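Side-chain contacts in enzyme subtilase SubTY from Bacillus sp. TY145 (Bacillus sp., PDB 5FFN), which probably hydrolyses peptide bonds in proteins as a bacterial serine protease of the subtilase family: residues S13-Q18 with Y92-Q97; S27-A32 with L260-W265. One frame throughout, in Å; residues are numbered along the deposited sequence.

Contact 1 (S13-Q18 with Y92-Q97)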
ATOM      1  N   SER A  13      16.905  -2.751  -3.646  1.00 13.45           N
ATOM      2  CA  SER A  13      16.356  -3.553  -4.733  1.00 13.50           C
ATOM      3  C   SER A  13      15.728  -2.672  -5.836  1.00 12.84           C
ATOM      4  O   SER A  13      15.992  -2.853  -7.036  1.00 11.53           O
ATOM      5  CB  SER A  13      15.328  -4.551  -4.190  1.00 12.26           C
ATOM      6  OG  SER A  13      14.748  -5.297  -5.264  1.00 13.51           O
ATOM      7  N   ILE A  14      14.884  -1.733  -5.449  1.00 13.07           N
ATOM      8  CA  ILE A  14      14.190  -0.922  -6.468  1.00 13.27           C
ATOM      9  C   ILE A  14      15.151   0.030  -7.183  1.00 13.91           C
ATOM     10  O   ILE A  14      14.915   0.416  -8.325  1.00 14.24           O
ATOM     11  CB  ILE A  14      12.941  -0.208  -5.876  1.00 13.18           C
ATOM     12  CG1 ILE A  14      11.924   0.126  -6.980  1.00 13.22           C
ATOM     13  CG2 ILE A  14      13.289   0.973  -5.055  1.00 14.20           C
ATOM     14  CD1 ILE A  14      10.613   0.673  -6.466  1.00 16.06           C
ATOM     15  N   TYR A  15      16.222   0.409  -6.484  1.00 15.16           N
ATOM     16  CA  TYR A  15      17.306   1.193  -7.084  1.00 16.42           C
ATOM     17  C   TYR A  15      18.197   0.332  -7.972  1.00 16.23           C
ATOM     18  O   TYR A  15      18.933   0.854  -8.826  1.00 18.15           O
ATOM     19  CB  TYR A  15      18.111   1.953  -6.002  1.00 15.50           C
ATOM     20  CG  TYR A  15      17.558   3.352  -5.757  1.00 16.95           C
ATOM     21  CD1 TYR A  15      16.374   3.552  -5.006  1.00 15.15           C
ATOM     22  CD2 TYR A  15      18.182   4.472  -6.283  1.00 16.63           C
ATOM     23  CE1 TYR A  15      15.859   4.820  -4.812  1.00 15.88           C
ATOM     24  CE2 TYR A  15      17.683   5.736  -6.082  1.00 17.82           C
ATOM     25  CZ  TYR A  15      16.506   5.921  -5.362  1.00 16.87           C
ATOM     26  OH  TYR A  15      16.042   7.205  -5.217  1.00 15.12           O
ATOM     27  N   ASN A  16      18.113  -0.980  -7.781  1.00 17.11           N
ATOM     28  CA  ASN A  16      18.914  -1.966  -8.523  1.00 17.54           C
ATOM     29  C   ASN A  16      20.406  -1.662  -8.270  1.00 18.61           C
ATOM     30  O   ASN A  16      21.225  -1.615  -9.185  1.00 18.32           O
ATOM     31  CB  ASN A  16      18.539  -1.966 -10.016  1.00 16.89           C
ATOM     32  CG  ASN A  16      18.802  -3.301 -10.703  1.00 18.31           C
ATOM     33  OD1 ASN A  16      19.546  -4.147 -10.209  1.00 20.32           O
ATOM     34  ND2 ASN A  16      18.187  -3.488 -11.866  1.00 16.37           N
ATOM     35  N   ASP A  17      20.721  -1.426  -6.999  1.00 18.82           N
ATOM     36  CA  ASP A  17      22.085  -1.075  -6.592  1.00 19.55           C
ATOM     37  C   ASP A  17      22.324  -1.429  -5.134  1.00 19.62           C
ATOM     38  O   ASP A  17      21.891  -0.720  -4.252  1.00 20.92           O
ATOM     39  CB  ASP A  17      22.325   0.394  -6.826  1.00 19.41           C
ATOM     40  CG  ASP A  17      23.806   0.784  -6.668  1.00 20.52           C
ATOM     41  OD1 ASP A  17      24.597  -0.020  -6.163  1.00 25.11           O
ATOM     42  OD2 ASP A  17      24.136   1.906  -7.053  1.00 21.39           O
ATOM     43  N   GLN A  18      23.015  -2.532  -4.903  1.00 20.63           N
ATOM     44  CA  GLN A  18      23.204  -3.055  -3.557  1.00 21.87           C
ATOM     45  C   GLN A  18      24.202  -2.223  -2.772  1.00 22.29           C
ATOM     46  O   GLN A  18      24.293  -2.329  -1.549  1.00 23.41           O
ATOM     47  CB  GLN A  18      23.618  -4.517  -3.620  1.00 22.34           C
ATOM     48  CG  GLN A  18      22.537  -5.428  -4.148  1.00 24.52           C
ATOM     49  CD  GLN A  18      21.245  -5.265  -3.367  1.00 28.13           C
ATOM     50  OE1 GLN A  18      20.204  -4.910  -3.930  1.00 29.34           O
ATOM     51  NE2 GLN A  18      21.321  -5.475  -2.060  1.00 27.14           N
ATOM     52  N   TYR A  92      16.424   6.084   4.484  1.00 18.77           N
ATOM     53  CA  TYR A  92      16.058   6.678   3.205  1.00 17.80           C
ATOM     54  C   TYR A  92      14.885   5.953   2.531  1.00 15.58           C
ATOM     55  O   TYR A  92      14.880   4.758   2.488  1.00 14.36           O
ATOM     56  CB  TYR A  92      17.233   6.582   2.243  1.00 17.79           C
ATOM     57  CG  TYR A  92      18.227   7.673   2.514  1.00 17.99           C
ATOM     58  CD1 TYR A  92      18.017   8.936   1.991  1.00 17.16           C
ATOM     59  CD2 TYR A  92      19.325   7.454   3.345  1.00 19.94           C
ATOM     60  CE1 TYR A  92      18.894   9.983   2.251  1.00 21.12           C
ATOM     61  CE2 TYR A  92      20.236   8.520   3.615  1.00 20.61           C
ATOM     62  CZ  TYR A  92      20.002   9.757   3.058  1.00 22.70           C
ATOM     63  OH  TYR A  92      20.835  10.853   3.267  1.00 23.92           O
ATOM     64  N   GLY A  93      13.971   6.708   1.965  1.00 14.67           N
ATOM     65  CA  GLY A  93      12.876   6.155   1.147  1.00 15.98           C
ATOM     66  C   GLY A  93      13.248   6.283  -0.303  1.00 15.42           C
ATOM     67  O   GLY A  93      14.384   6.649  -0.642  1.00 17.22           O
ATOM     68  N   VAL A  94      12.291   6.012  -1.183  1.00 15.09           N
ATOM     69  CA  VAL A  94      12.573   6.067  -2.600  1.00 14.37           C
ATOM     70  C   VAL A  94      12.818   7.477  -3.155  1.00 14.64           C
ATOM     71  O   VAL A  94      13.680   7.652  -4.033  1.00 16.48           O
ATOM     72  CB  VAL A  94      11.476   5.339  -3.430  1.00 13.35           C
ATOM     73  CG1 VAL A  94      11.870   5.296  -4.895  1.00 12.52           C
ATOM     74  CG2 VAL A  94      11.277   3.963  -2.916  1.00 13.58           C
ATOM     75  N   ALA A  95      12.053   8.465  -2.682  1.00 14.52           N
ATOM     76  CA  ALA A  95      11.981   9.790  -3.256  1.00 14.35           C
ATOM     77  C   ALA A  95      12.104  10.853  -2.134  1.00 15.72           C
ATOM     78  O   ALA A  95      11.138  11.550  -1.774  1.00 14.46           O
ATOM     79  CB  ALA A  95      10.704   9.968  -4.022  1.00 14.43           C
ATOM     80  N   PRO A  96      13.315  10.967  -1.569  1.00 15.97           N
ATOM     81  CA  PRO A  96      13.541  11.789  -0.363  1.00 16.89           C
ATOM     82  C   PRO A  96      13.324  13.304  -0.532  1.00 17.33           C
ATOM     83  O   PRO A  96      13.138  14.003   0.468  1.00 16.95           O
ATOM     84  CB  PRO A  96      15.002  11.471  -0.001  1.00 16.72           C
ATOM     85  CG  PRO A  96      15.611  11.134  -1.335  1.00 16.05           C
ATOM     86  CD  PRO A  96      14.552  10.303  -2.010  1.00 15.31           C
ATOM     87  N   GLN A  97      13.299  13.802  -1.766  1.00 17.55           N
ATOM     88  CA  GLN A  97      12.979  15.201  -2.037  1.00 17.86           C
ATOM     89  C   GLN A  97      11.510  15.475  -2.318  1.00 17.23           C
ATOM     90  O   GLN A  97      11.135  16.641  -2.495  1.00 16.63           O
ATOM     91  CB  GLN A  97      13.894  15.805  -3.141  1.00 17.75           C
ATOM     92  CG  GLN A  97      15.291  16.190  -2.596  1.00 21.46           C
ATOM     93  CD  GLN A  97      16.213  15.011  -2.387  1.00 21.94           C
ATOM     94  OE1 GLN A  97      16.633  14.409  -3.359  1.00 26.69           O
ATOM     95  NE2 GLN A  97      16.558  14.682  -1.119  1.00 24.78           N
TER
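Ile14, in the last turn of helix 9-15, starts its side chain toward the loop 92-97, where its CG2 methyl meets CG2 of Val94 at 4.2 Å, the side chains crossing at about a right angle. With CG1 roughly anti to the backbone N (chi1 -156°), CG2 sits between the backbone N and the carbonyl carbon and meets Val94. Tyr15 follows with the one polar bond between the segments: its OH gives a hydrogen bond of 2.7 Å to the carbonyl O of Val94. The C=O...donor angle is 154° and the donor stands 16° from the carbonyl plane, while the acceptor sits at the edge of the phenol ring, in its plane. The ring's CE1 rests against CG1 of Val94 at 4.0 Å. Lys263 NZ also bonds to Tyr15 OH, so the buried hydroxyl joins loop and helix 250-267. A phenylalanine at Tyr15 would probably leave the Val94 carbonyl without this donor and Lys263 without this hydroxyl partner. Beyond Tyr15 the chain turns away: Asn16 has positive phi, and its N bonds to Ser13 O. The helix ends in a Schellman motif, and its last turn, through Ile14 and Tyr15, packs on the loop before strand 99-104.

Contact 2 (S27-A32 with L260-W265); sequences SGIKVA and LAAKIW
Ile29 and Ala262 have the nearest CA atoms, 5.9 Å apart, where strand segment 29-32 passes helix segment 260-265. The two axes come within 8.6 Å and run nearly antiparallel, at 165° between their N-to-C directions. Within the helix segment, regular i to i+4 bonds link Ile264 N to Leu260 O and Trp265 N to Ala261 O. The three-residue spacing of Ala262 and Trp265 puts both on one side of the helix, with their CB atoms directed at the strand.

Ile29 fills the angle between them with both its branches. CG2, anti to the backbone N, reaches the Ala262 methyl, with 3.9 Å from Ile29 CG2 to Ala262 CB. The other branch bends around with chi2 at -56°, bringing Ile29 CD1 to 3.6 Å from Trp265 CB; CD1 also approaches the indole obliquely, close to CG. Along this branch, Ile29 CG1 lies 3.4 Å from Ala262 O. Two residues on along the strand, Val31 adds CG2, 3.9 Å from Ala262 CB, and the small methyl is thus touched by two branched residues. The indole NE1 turns to Leu271 O for its hydrogen bond.

No hydrogen bond or salt bridge crosses between the segments, and all four touching residues are buried. Between the segments themselves the contact is apolar packing; a hydrogen bond between Ser27 O and Ser266 OG lies just beyond it. The alanine lets the backbones come near, as suits a helix on the mostly parallel central sheet of the subtilase alpha/beta fold.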
ATOM      1  N   SER A  27      11.780  15.826  -6.031  1.00 17.12           N
ATOM      2  CA  SER A  27      11.529  17.241  -5.819  1.00 18.34           C
ATOM      3  C   SER A  27      10.415  17.776  -6.729  1.00 16.98           C
ATOM      4  O   SER A  27      10.327  17.479  -7.924  1.00 16.98           O
ATOM      5  CB  SER A  27      12.848  18.059  -5.945  1.00 19.24           C
ATOM      6  OG  SER A  27      13.140  18.171  -7.296  1.00 25.34           O
ATOM      7  N   GLY A  28       9.520  18.561  -6.129  1.00 15.69           N
ATOM      8  CA  GLY A  28       8.430  19.168  -6.825  1.00 16.00           C
ATOM      9  C   GLY A  28       7.181  18.316  -6.891  1.00 15.13           C
ATOM     10  O   GLY A  28       6.186  18.773  -7.400  1.00 16.08           O
ATOM     11  N   ILE A  29       7.241  17.081  -6.421  1.00 14.76           N
ATOM     12  CA  ILE A  29       6.066  16.194  -6.453  1.00 14.14           C
ATOM     13  C   ILE A  29       5.522  16.087  -5.032  1.00 14.28           C
ATOM     14  O   ILE A  29       6.299  16.153  -4.076  1.00 14.24           O
ATOM     15  CB  ILE A  29       6.458  14.786  -6.964  1.00 14.64           C
ATOM     16  CG1 ILE A  29       7.254  14.886  -8.296  1.00 13.14           C
ATOM     17  CG2 ILE A  29       5.217  13.872  -7.106  1.00 14.90           C
ATOM     18  CD1 ILE A  29       6.523  15.635  -9.404  1.00 14.79           C
ATOM     19  N   LYS A  30       4.208  15.874  -4.910  1.00 14.08           N
ATOM     20  CA  LYS A  30       3.557  15.612  -3.636  1.00 13.96           C
ATOM     21  C   LYS A  30       3.091  14.136  -3.597  1.00 13.82           C
ATOM     22  O   LYS A  30       2.538  13.629  -4.603  1.00 14.29           O
ATOM     23  CB  LYS A  30       2.341  16.490  -3.428  1.00 14.71           C
ATOM     24  CG  LYS A  30       2.494  17.938  -3.880  1.00 14.42           C
ATOM     25  CD  LYS A  30       3.677  18.656  -3.194  1.00 15.88           C
ATOM     26  CE  LYS A  30       3.963  20.011  -3.836  1.00 18.06           C
ATOM     27  NZ  LYS A  30       5.117  20.657  -3.089  1.00 16.31           N
ATOM     28  N   VAL A  31       3.332  13.475  -2.481  1.00 13.38           N
ATOM     29  CA  VAL A  31       2.737  12.139  -2.254  1.00 13.84           C
ATOM     30  C   VAL A  31       1.751  12.261  -1.096  1.00 13.98           C
ATOM     31  O   VAL A  31       2.119  12.654   0.047  1.00 14.49           O
ATOM     32  CB  VAL A  31       3.767  11.036  -2.028  1.00 13.12           C
ATOM     33  CG1 VAL A  31       3.051   9.683  -1.858  1.00 14.88           C
ATOM     34  CG2 VAL A  31       4.754  10.976  -3.196  1.00 12.35           C
ATOM     35  N   ALA A  32       0.494  11.956  -1.408  1.00 14.46           N
ATOM     36  CA  ALA A  32      -0.579  11.950  -0.415  1.00 13.69           C
ATOM     37  C   ALA A  32      -0.701  10.543   0.180  1.00 12.51           C
ATOM     38  O   ALA A  32      -1.126   9.584  -0.497  1.00 12.19           O
ATOM     39  CB  ALA A  32      -1.887  12.440  -1.000  1.00 12.45           C
ATOM     40  N   LEU A 260       8.653   5.586  -6.267  1.00 10.84           N
ATOM     41  CA  LEU A 260       9.254   5.473  -7.591  1.00 11.24           C
ATOM     42  C   LEU A 260       8.526   6.393  -8.567  1.00 11.82           C
ATOM     43  O   LEU A 260       9.173   7.141  -9.319  1.00 10.75           O
ATOM     44  CB  LEU A 260       9.234   4.052  -8.100  1.00 11.52           C
ATOM     45  CG  LEU A 260       9.869   3.865  -9.492  1.00 12.71           C
ATOM     46  CD1 LEU A 260      11.324   4.234  -9.461  1.00 16.00           C
ATOM     47  CD2 LEU A 260       9.657   2.435 -10.025  1.00 13.64           C
ATOM     48  N   ALA A 261       7.185   6.366  -8.520  1.00 11.26           N
ATOM     49  CA  ALA A 261       6.379   7.293  -9.318  1.00 11.59           C
ATOM     50  C   ALA A 261       6.807   8.776  -9.120  1.00 12.15           C
ATOM     51  O   ALA A 261       6.980   9.529 -10.092  1.00 11.43           O
ATOM     52  CB  ALA A 261       4.885   7.124  -8.999  1.00 12.97           C
ATOM     53  N   ALA A 262       6.966   9.182  -7.866  1.00 11.11           N
ATOM     54  CA  ALA A 262       7.369  10.581  -7.544  1.00 11.76           C
ATOM     55  C   ALA A 262       8.757  10.913  -8.103  1.00 12.45           C
ATOM     56  O   ALA A 262       8.985  12.023  -8.644  1.00 12.56           O
ATOM     57  CB  ALA A 262       7.347  10.801  -6.053  1.00 11.82           C
ATOM     58  N   LYS A 263       9.659   9.946  -7.973  1.00 12.79           N
ATOM     59  CA  LYS A 263      11.028  10.038  -8.480  1.00 12.95           C
ATOM     60  C   LYS A 263      11.039  10.231  -9.996  1.00 12.66           C
ATOM     61  O   LYS A 263      11.720  11.154 -10.499  1.00 13.15           O
ATOM     62  CB  LYS A 263      11.857   8.840  -8.028  1.00 13.23           C
ATOM     63  CG  LYS A 263      13.362   8.911  -8.365  1.00 13.24           C
ATOM     64  CD  LYS A 263      14.050   7.602  -8.005  1.00 15.08           C
ATOM     65  CE  LYS A 263      15.500   7.559  -8.440  1.00 16.54           C
ATOM     66  NZ  LYS A 263      16.378   8.634  -7.836  1.00 14.76           N
ATOM     67  N   ILE A 264      10.270   9.398 -10.709  1.00 12.99           N
ATOM     68  CA  ILE A 264      10.144   9.486 -12.155  1.00 12.60           C
ATOM     69  C   ILE A 264       9.537  10.847 -12.557  1.00 12.90           C
ATOM     70  O   ILE A 264      10.070  11.557 -13.441  1.00 12.71           O
ATOM     71  CB  ILE A 264       9.315   8.296 -12.722  1.00 12.72           C
ATOM     72  CG1 ILE A 264      10.046   6.955 -12.456  1.00 12.40           C
ATOM     73  CG2 ILE A 264       8.989   8.465 -14.212  1.00 11.75           C
ATOM     74  CD1 ILE A 264       9.152   5.713 -12.711  1.00 13.23           C
ATOM     75  N   TRP A 265       8.473  11.241 -11.853  1.00 12.87           N
ATOM     76  CA  TRP A 265       7.734  12.445 -12.214  1.00 13.09           C
ATOM     77  C   TRP A 265       8.595  13.708 -12.063  1.00 13.60           C
ATOM     78  O   TRP A 265       8.539  14.599 -12.890  1.00 15.70           O
ATOM     79  CB  TRP A 265       6.478  12.583 -11.366  1.00 13.25           C
ATOM     80  CG  TRP A 265       5.361  13.247 -12.059  1.00 12.24           C
ATOM     81  CD1 TRP A 265       5.375  13.888 -13.292  1.00 13.28           C
ATOM     82  CD2 TRP A 265       3.999  13.255 -11.631  1.00 13.58           C
ATOM     83  NE1 TRP A 265       4.110  14.316 -13.612  1.00 15.47           N
ATOM     84  CE2 TRP A 265       3.243  13.917 -12.629  1.00 15.85           C
ATOM     85  CE3 TRP A 265       3.335  12.765 -10.497  1.00 14.99           C
ATOM     86  CZ2 TRP A 265       1.864  14.103 -12.519  1.00 15.03           C
ATOM     87  CZ3 TRP A 265       1.961  12.988 -10.395  1.00 12.85           C
ATOM     88  CH2 TRP A 265       1.256  13.621 -11.402  1.00 12.63           C
TER

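How the contacts relate
Both contacts are buried and share helix 250-267: Lys263, on contact 2's helix, is the residue that reaches Tyr15 of contact 1, and its NZ also bonds to Thr24 O. Val94 lies against this helix too, its CG1 3.5 Å from Leu260 N. The centres are about 13 Å apart, contact 2 nearer the centre of the chain (about 11 Å against 14 Å). Chemistry follows place: contact 1, joining a helix end to a loop, combines methyl packing with a hydrogen bond to a backbone carbonyl, whereas contact 2, a helix on a sheet strand, has no polar bond across it and buries more surface (202 against 148 Å²).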